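Local structure of NADPH Quinone Oxidoreductase (Streptococcus mutans, 4F8Y) at residues A[20-25]-A[176-181]; A[105-110]-A[114-119]. The protein probably catalyses the two-electron reduction of quinones such as menadione by NADPH, using bound FAD as the redox cofactor. One frame throughout, in Å; residues are numbered along the deposited sequence.

Interaction 1 (A[20-25]-A[176-181]); sequences LKQVQT and KLLHKV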
loop_
_atom_site.group_PDB
_atom_site.type_symbol
_atom_site.label_atom_id
_atom_site.label_comp_id
_atom_site.label_asym_id
_atom_site.label_seq_id
_atom_site.Cartn_x
_atom_site.Cartn_y
_atom_site.Cartn_z
ATOM N N LEU A 20 3.066 -20.044 2.832
ATOM C CA LEU A 20 3.386 -19.922 4.255
ATOM C C LEU A 20 3.747 -21.273 4.842
ATOM O O LEU A 20 4.756 -21.418 5.531
ATOM C CB LEU A 20 2.191 -19.366 5.020
ATOM C CG LEU A 20 2.350 -19.317 6.541
ATOM C CD1 LEU A 20 3.515 -18.389 6.933
ATOM C CD2 LEU A 20 1.037 -18.898 7.223
ATOM N N LYS A 21 2.907 -22.263 4.565
ATOM C CA LYS A 21 3.114 -23.625 5.042
ATOM C C LYS A 21 4.466 -24.189 4.561
ATOM O O LYS A 21 5.196 -24.807 5.332
ATOM C CB LYS A 21 1.938 -24.506 4.589
ATOM C CG LYS A 21 1.649 -25.705 5.465
ATOM C CD LYS A 21 2.690 -26.795 5.262
ATOM N N GLN A 22 4.791 -23.962 3.288
ATOM C CA GLN A 22 6.072 -24.374 2.720
ATOM C C GLN A 22 7.266 -23.729 3.428
ATOM O O GLN A 22 8.299 -24.371 3.641
ATOM C CB GLN A 22 6.126 -24.031 1.230
ATOM C CG GLN A 22 5.071 -24.725 0.401
ATOM C CD GLN A 22 5.223 -26.221 0.427
ATOM O OE1 GLN A 22 6.322 -26.750 0.241
ATOM N NE2 GLN A 22 4.119 -26.918 0.660
ATOM N N VAL A 23 7.130 -22.454 3.771
ATOM C CA VAL A 23 8.189 -21.727 4.465
ATOM C C VAL A 23 8.362 -22.227 5.907
ATOM O O VAL A 23 9.470 -22.583 6.332
ATOM C CB VAL A 23 7.940 -20.205 4.446
ATOM C CG1 VAL A 23 8.997 -19.478 5.293
ATOM C CG2 VAL A 23 7.925 -19.688 3.010
ATOM N N GLN A 24 7.259 -22.268 6.647
ATOM C CA GLN A 24 7.290 -22.724 8.026
ATOM C C GLN A 24 7.862 -24.130 8.103
ATOM O O GLN A 24 8.705 -24.418 8.954
ATOM C CB GLN A 24 5.890 -22.690 8.641
ATOM C CG GLN A 24 5.294 -21.296 8.788
ATOM C CD GLN A 24 3.867 -21.332 9.302
ATOM O OE1 GLN A 24 3.448 -20.470 10.083
ATOM N NE2 GLN A 24 3.112 -22.334 8.869
ATOM N N THR A 25 7.428 -25.009 7.202
ATOM C CA THR A 25 7.860 -26.403 7.297
ATOM C C THR A 25 9.316 -26.657 6.882
ATOM O O THR A 25 9.927 -27.610 7.352
ATOM C CB THR A 25 6.884 -27.384 6.587
ATOM O OG1 THR A 25 7.017 -27.284 5.169
ATOM C CG2 THR A 25 5.449 -27.074 6.982
ATOM N N LYS A 176 5.251 -26.829 -8.800
ATOM C CA LYS A 176 6.650 -26.523 -9.100
ATOM C C LYS A 176 7.131 -25.225 -8.418
ATOM O O LYS A 176 8.208 -25.198 -7.833
ATOM C CB LYS A 176 6.888 -26.457 -10.616
ATOM C CG LYS A 176 7.097 -27.812 -11.282
ATOM C CD LYS A 176 7.473 -27.653 -12.743
ATOM C CE LYS A 176 7.952 -28.971 -13.348
ATOM N NZ LYS A 176 7.023 -30.122 -13.104
ATOM N N LEU A 177 6.335 -24.160 -8.489
ATOM C CA LEU A 177 6.638 -22.933 -7.744
ATOM C C LEU A 177 6.796 -23.189 -6.233
ATOM O O LEU A 177 7.684 -22.626 -5.587
ATOM C CB LEU A 177 5.573 -21.861 -7.998
ATOM C CG LEU A 177 5.553 -21.268 -9.398
ATOM C CD1 LEU A 177 4.484 -20.200 -9.505
ATOM C CD2 LEU A 177 6.918 -20.702 -9.742
ATOM N N LEU A 178 5.933 -24.037 -5.678
ATOM C CA LEU A 178 6.010 -24.396 -4.260
ATOM C C LEU A 178 7.332 -25.092 -3.942
ATOM O O LEU A 178 7.923 -24.865 -2.890
ATOM C CB LEU A 178 4.822 -25.268 -3.844
ATOM C CG LEU A 178 3.459 -24.571 -3.807
ATOM C CD1 LEU A 178 2.335 -25.583 -3.619
ATOM C CD2 LEU A 178 3.432 -23.508 -2.718
ATOM N N HIS A 179 7.798 -25.932 -4.862
ATOM C CA HIS A 179 9.094 -26.595 -4.709
ATOM C C HIS A 179 10.246 -25.587 -4.677
ATOM O O HIS A 179 11.194 -25.736 -3.893
ATOM C CB HIS A 179 9.331 -27.614 -5.834
ATOM C CG HIS A 179 8.258 -28.651 -5.949
ATOM N ND1 HIS A 179 7.319 -28.862 -4.963
ATOM C CD2 HIS A 179 7.994 -29.554 -6.922
ATOM C CE1 HIS A 179 6.513 -29.844 -5.329
ATOM N NE2 HIS A 179 6.901 -30.281 -6.515
ATOM N N LYS A 180 10.160 -24.574 -5.539
ATOM C CA LYS A 180 11.147 -23.493 -5.567
ATOM C C LYS A 180 11.195 -22.705 -4.234
ATOM O O LYS A 180 12.276 -22.410 -3.719
ATOM C CB LYS A 180 10.901 -22.563 -6.763
ATOM C CG LYS A 180 12.029 -21.554 -7.025
ATOM C CD LYS A 180 11.783 -20.687 -8.276
ATOM C CE LYS A 180 10.813 -19.541 -8.017
ATOM N NZ LYS A 180 10.812 -18.498 -9.098
ATOM N N VAL A 181 10.026 -22.371 -3.685
ATOM C CA VAL A 181 9.935 -21.741 -2.360
ATOM C C VAL A 181 10.564 -22.630 -1.276
ATOM O O VAL A 181 11.384 -22.175 -0.477
ATOM C CB VAL A 181 8.462 -21.417 -1.956
ATOM C CG1 VAL A 181 8.356 -21.180 -0.457
ATOM C CG2 VAL A 181 7.941 -20.203 -2.703
#

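Interaction 2 (A[105-110]-A[114-119]); sequences AYSYKK and EGHLQG. With VK3 (menadione), chain F.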
loop_
_atom_site.group_PDB
_atom_site.type_symbol
_atom_site.label_atom_id
_atom_site.label_comp_id
_atom_site.label_asym_id
_atom_site.label_seq_id
_atom_site.Cartn_x
_atom_site.Cartn_y
_atom_site.Cartn_z
ATOM N N ALA A 105 12.080 2.566 13.278
ATOM C CA ALA A 105 12.597 1.916 12.078
ATOM C C ALA A 105 13.662 2.758 11.390
ATOM O O ALA A 105 14.554 2.223 10.732
ATOM C CB ALA A 105 11.473 1.609 11.121
ATOM N N TYR A 106 13.565 4.072 11.556
ATOM C CA TYR A 106 14.466 5.007 10.905
ATOM C C TYR A 106 14.475 6.329 11.678
ATOM O O TYR A 106 13.705 6.523 12.614
ATOM C CB TYR A 106 13.999 5.264 9.473
ATOM C CG TYR A 106 12.702 6.048 9.428
ATOM C CD1 TYR A 106 11.474 5.408 9.583
ATOM C CD2 TYR A 106 12.708 7.429 9.259
ATOM C CE1 TYR A 106 10.292 6.120 9.562
ATOM C CE2 TYR A 106 11.527 8.152 9.238
ATOM C CZ TYR A 106 10.322 7.495 9.389
ATOM O OH TYR A 106 9.146 8.210 9.362
ATOM N N SER A 107 15.360 7.234 11.282
ATOM C CA SER A 107 15.357 8.592 11.804
ATOM C C SER A 107 16.047 9.493 10.792
ATOM O O SER A 107 16.440 9.053 9.710
ATOM C CB SER A 107 16.027 8.683 13.180
ATOM O OG SER A 107 17.423 8.456 13.103
ATOM N N TYR A 108 16.203 10.760 11.130
ATOM C CA TYR A 108 16.655 11.696 10.120
ATOM C C TYR A 108 18.143 12.056 10.208
ATOM O O TYR A 108 18.618 12.591 11.218
ATOM C CB TYR A 108 15.743 12.922 10.117
ATOM C CG TYR A 108 14.271 12.548 10.085
ATOM C CD1 TYR A 108 13.572 12.279 11.263
ATOM C CD2 TYR A 108 13.581 12.445 8.878
ATOM C CE1 TYR A 108 12.217 11.933 11.240
ATOM C CE2 TYR A 108 12.227 12.096 8.847
ATOM C CZ TYR A 108 11.552 11.844 10.028
ATOM O OH TYR A 108 10.216 11.503 9.996
ATOM N N LYS A 109 18.874 11.717 9.147
ATOM C CA LYS A 109 20.223 12.229 8.946
ATOM C C LYS A 109 20.143 13.749 8.782
ATOM O O LYS A 109 19.073 14.293 8.495
ATOM C CB LYS A 109 20.861 11.605 7.701
ATOM C CG LYS A 109 21.416 10.218 7.909
ATOM C CD LYS A 109 21.869 9.628 6.585
ATOM C CE LYS A 109 23.129 10.302 6.065
ATOM N NZ LYS A 109 24.334 9.932 6.862
ATOM N N LYS A 110 21.265 14.440 8.971
ATOM C CA LYS A 110 21.286 15.878 8.742
ATOM C C LYS A 110 20.612 16.145 7.405
ATOM O O LYS A 110 19.895 17.140 7.239
ATOM C CB LYS A 110 22.721 16.415 8.744
ATOM N N GLU A 114 18.365 7.812 8.258
ATOM C CA GLU A 114 19.276 6.837 8.838
ATOM C C GLU A 114 18.461 5.614 9.246
ATOM O O GLU A 114 17.584 5.722 10.093
ATOM C CB GLU A 114 19.924 7.449 10.078
ATOM C CG GLU A 114 20.511 6.451 11.045
ATOM C CD GLU A 114 21.898 6.024 10.641
ATOM O OE1 GLU A 114 22.675 6.893 10.187
ATOM O OE2 GLU A 114 22.214 4.822 10.779
ATOM N N GLY A 115 18.727 4.457 8.653
ATOM C CA GLY A 115 18.030 3.243 9.049
ATOM C C GLY A 115 18.433 2.763 10.435
ATOM O O GLY A 115 19.609 2.828 10.800
ATOM N N HIS A 116 17.465 2.268 11.205
ATOM C CA HIS A 116 17.719 1.768 12.564
ATOM C C HIS A 116 17.574 0.248 12.707
ATOM O O HIS A 116 17.735 -0.293 13.805
ATOM C CB HIS A 116 16.784 2.439 13.572
ATOM C CG HIS A 116 17.109 3.876 13.840
ATOM N ND1 HIS A 116 16.644 4.549 14.950
ATOM C CD2 HIS A 116 17.856 4.765 13.147
ATOM C CE1 HIS A 116 17.081 5.796 14.919
ATOM N NE2 HIS A 116 17.822 5.951 13.837
ATOM N N LEU A 117 17.271 -0.430 11.603
ATOM C CA LEU A 117 17.031 -1.869 11.625
ATOM C C LEU A 117 18.194 -2.646 11.017
ATOM O O LEU A 117 18.007 -3.696 10.410
ATOM C CB LEU A 117 15.718 -2.201 10.915
ATOM C CG LEU A 117 14.492 -1.521 11.538
ATOM C CD1 LEU A 117 13.214 -1.893 10.798
ATOM C CD2 LEU A 117 14.385 -1.865 13.025
ATOM N N GLN A 118 19.398 -2.109 11.194
ATOM C CA GLN A 118 20.637 -2.775 10.793
ATOM C C GLN A 118 20.783 -4.140 11.461
ATOM O O GLN A 118 20.293 -4.356 12.565
ATOM C CB GLN A 118 21.842 -1.898 11.137
ATOM C CG GLN A 118 21.840 -1.361 12.572
ATOM C CD GLN A 118 21.043 -0.069 12.721
ATOM O OE1 GLN A 118 20.665 0.558 11.732
ATOM N NE2 GLN A 118 20.796 0.338 13.963
ATOM N N GLY A 119 21.454 -5.062 10.779
ATOM C CA GLY A 119 21.649 -6.407 11.294
ATOM C C GLY A 119 20.545 -7.349 10.863
ATOM O O GLY A 119 20.547 -8.530 11.212
HETATM C C1K VK3 F . 9.648 7.838 5.810
HETATM O O1K VK3 F . 9.108 7.071 6.838
HETATM C C2K VK3 F . 10.181 7.136 4.620
HETATM C C3K VK3 F . 10.748 7.861 3.606
HETATM C C4K VK3 F . 10.822 9.278 3.696
HETATM O O4K VK3 F . 11.428 10.013 2.663
HETATM C C5K VK3 F . 10.305 9.962 4.846
HETATM C C6K VK3 F . 10.367 11.375 4.946
HETATM C C7K VK3 F . 9.863 12.018 6.042
HETATM C C8K VK3 F . 9.253 11.225 7.141
HETATM C C9K VK3 F . 9.194 9.863 7.050
HETATM C C10 VK3 F . 9.708 9.197 5.911
HETATM C C11 VK3 F . 11.313 7.115 2.404
#

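Interaction 1 (A[20-25]-A[176-181])
Q22 and V23 meet L178 and V181 where two helices on one face of the central parallel sheet of a flavodoxin-like fold lie side by side. The segments 20-25 and 176-181 run in roughly the same direction, their axes 32° apart and 9.5 Å at closest approach, and they touch through side chains alone. The buried part faces the sheet. There V23 CG2 comes within 3.8 Å of V181 CG1, the two branched side chains crossing at about a right angle, and V23 also packs on I5 of strand 2-7 and I78 and I80 of strand 76-82. V181 reaches across because its CG1 stands anti to the backbone N (chi1 162°), and the same methyl lies 4.0 Å from Q22 CB. Q22 is the partly exposed member: it bends at chi2 (-63°), packing its aliphatic part closely on L178 while only its amide end leaves the contact, to bond E18 through NE2. L178 also packs on F15, E18 and I19, one or two turns earlier on the helix that carries Q22; itself part of the FAD pocket, it ties the helix pair directly to the cofactor. Its CD2 methyl meets Q22 CG at 3.7 Å.

Interaction 2 (A[105-110]-A[114-119])
A side chain folded back over its partner strand marks this hairpin: the imidazole of H116 lies with one face over the backbone of Y106, whose carbonyl carbon sits above the ring centre, and its NE2 reaches S107 OG in a short 2.6 Å hydrogen bond. S107 meets it because its OG stands between the backbone N and the carbonyl carbon (chi1 69°). Either atom could donate, and the bond fixes how the imidazole is turned. Beneath it, strands 106-108 and 113-115 pair antiparallel. S107 and E114 form the hydrogen-bonded pair, with S107 N to E114 O at 2.9 Å and the straighter E114 N to S107 O at 2.7 Å (171° at the hydrogen). Y106 and G115 form the non-hydrogen-bonded pair, and Y106 CA adds a CA-H...O contact to E114 O. Past the strands, H116 N bonds A105 O at 2.9 Å from above the carbonyl plane, and A105 CB packs on L117 CD1 at 3.9 Å. At the other end the aliphatic part of K109 crosses E114, CG to CB 3.8 Å. Away from H116, Y106 and Y108 help line the menadione pocket: Y106 OH is modelled 2.8 Å from menadione O1K, a fit too tight to be relied on closely, and the Y108 ring turns its edge to the quinone's benzo carbons. L113 lies against both tyrosines, and W85 of the second subunit meets the Y106 ring nearly at right angles. The hairpin follows helix 90-99, with A105 and L117 both resting on F100, and leads through loop 116-119 into strand 120-127 of the central sheet.

How the interactions relate
The two interactions lie on opposite sides of the chain's centre, their own centres 32 Å apart and their nearest atoms about 17 Å apart, without touching. Interaction 1 joins helix 15-26, the first helix, following strand 2-7, to helix 171-186 near the end of the fold; interaction 2 is a local hairpin falling between them in sequence, in the connection from helix 90-99 to strand 120-127. L178 is one of many FAD-pocket residues, whereas Y106 and Y108 are two of the four around menadione, Y106 being also about 5 Å from a bound FAD. The two contacts thus probably serve different active sites of the dimer, the hairpin reaching the one where W85 of the second subunit also meets Y106.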